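Local coordinates for 3-oxoacyl-[acyl-carrier-protein] synthase 3 (Micrococcus luteus NCTC 2665, PDB 4EWP) that probably catalyses the first condensation of fatty acid synthesis, joining an acetyl-CoA-derived acyl group to malonyl-ACP, and works as a homodimer, at residues A262-E265 against P266-A270. Sequence-based numbering, arbitrary orientation.
Sequences AGVE and PEDLA
Glu-265 and Asp-268 close a tight turn between helix 240-262 and strand 269-274. The helix ends in a Schellman motif at Gly-263, whose positive phi swings the chain into the extended residues Val-264 and Glu-265. A short 3-10 turn, 266-268, follows, in which Asp-268 N donates to Glu-265 O (2.7 Å, N-H...O 149°) from above the carbonyl plane. One residue on, Leu-269 N binds Pro-266 O at 3.1 Å. The carboxylate of Asp-268 reaches back to the chain: OD2 accepts the N-H of Glu-265 (3.0 Å), a nearly straight bond of 168° that arrives on the anti side of the oxygen, somewhat out of the carboxylate plane. CG of Asp-268 stands anti to the carbonyl carbon, beside the backbone N (chi1 -62°), which turns the carboxylate back toward that N-H; the two side chains lie side by side, pointing the same way. The turn lies at the periphery of the C-terminal half of the thiolase fold, leading into an inner strand of its five-stranded sheet, away from the predicted active site. On its buried side, Val-264 CG1, roughly anti to the backbone N, packs on Asp-268 CB at 3.9 Å and faces Leu-269 CD2 at 4.3 Å; Leu-259 of the helix touches both Val-264 and Leu-269. Val-3 of the second subunit packs on Val-264 and Asp-268. An alanine in place of Asp-268 would probably leave the N-H of Glu-265 without this acceptor and the turn less firmly closed. Glu-265 CB sits 3.4 Å from Pro-266 CD, while the chain, bent at chi2, leads its carboxylate away from that of Asp-268.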
# COMPACT_ATOMS: atom_id res chain seq x y z
N ALA A 262 12.65 -20.48 -10.96
CA ALA A 262 12.78 -19.91 -12.29
C ALA A 262 13.25 -20.97 -13.29
O ALA A 262 13.02 -20.85 -14.50
CB ALA A 262 13.75 -18.71 -12.28
N GLY A 263 13.90 -22.01 -12.78
CA GLY A 263 14.51 -23.02 -13.62
C GLY A 263 15.84 -22.57 -14.20
O GLY A 263 16.14 -22.80 -15.38
N VAL A 264 16.65 -21.94 -13.36
CA VAL A 264 17.82 -21.19 -13.82
C VAL A 264 19.00 -21.43 -12.88
O VAL A 264 18.81 -21.62 -11.68
CB VAL A 264 17.45 -19.68 -13.93
CG1 VAL A 264 18.64 -18.78 -13.71
CG2 VAL A 264 16.76 -19.38 -15.26
N GLU A 265 20.21 -21.47 -13.43
CA GLU A 265 21.42 -21.61 -12.62
C GLU A 265 22.16 -20.28 -12.63
O GLU A 265 21.97 -19.48 -13.54
CB GLU A 265 22.32 -22.71 -13.18
CG GLU A 265 21.61 -24.03 -13.44
CD GLU A 265 21.55 -24.94 -12.22
OE1 GLU A 265 21.31 -24.43 -11.10
OE2 GLU A 265 21.75 -26.16 -12.38
N PRO A 266 23.02 -20.03 -11.62
CA PRO A 266 23.78 -18.77 -11.54
C PRO A 266 24.56 -18.47 -12.83
O PRO A 266 24.76 -17.30 -13.19
CB PRO A 266 24.74 -19.02 -10.38
CG PRO A 266 24.03 -20.02 -9.53
CD PRO A 266 23.34 -20.93 -10.50
N GLU A 267 24.99 -19.53 -13.52
CA GLU A 267 25.68 -19.45 -14.81
C GLU A 267 24.82 -18.84 -15.91
O GLU A 267 25.34 -18.31 -16.89
CB GLU A 267 26.13 -20.86 -15.23
CG GLU A 267 27.27 -21.44 -14.41
CD GLU A 267 26.94 -21.69 -12.93
OE1 GLU A 267 25.79 -21.47 -12.49
OE2 GLU A 267 27.84 -22.13 -12.18
N ASP A 268 23.50 -18.95 -15.76
CA ASP A 268 22.54 -18.40 -16.73
C ASP A 268 22.27 -16.91 -16.52
O ASP A 268 21.66 -16.25 -17.37
CB ASP A 268 21.22 -19.18 -16.66
CG ASP A 268 21.39 -20.64 -17.03
OD1 ASP A 268 22.12 -20.91 -18.00
OD2 ASP A 268 20.79 -21.50 -16.34
N LEU A 269 22.70 -16.38 -15.38
CA LEU A 269 22.48 -14.96 -15.05
C LEU A 269 23.43 -14.04 -15.80
O LEU A 269 24.61 -14.34 -15.94
CB LEU A 269 22.62 -14.71 -13.54
CG LEU A 269 21.60 -15.38 -12.61
CD1 LEU A 269 21.91 -15.12 -11.14
CD2 LEU A 269 20.19 -14.89 -12.96
N ALA A 270 22.92 -12.91 -16.29
CA ALA A 270 23.78 -11.85 -16.80
C ALA A 270 24.08 -10.85 -15.69
O ALA A 270 25.07 -10.13 -15.74
CB ALA A 270 23.14 -11.14 -17.96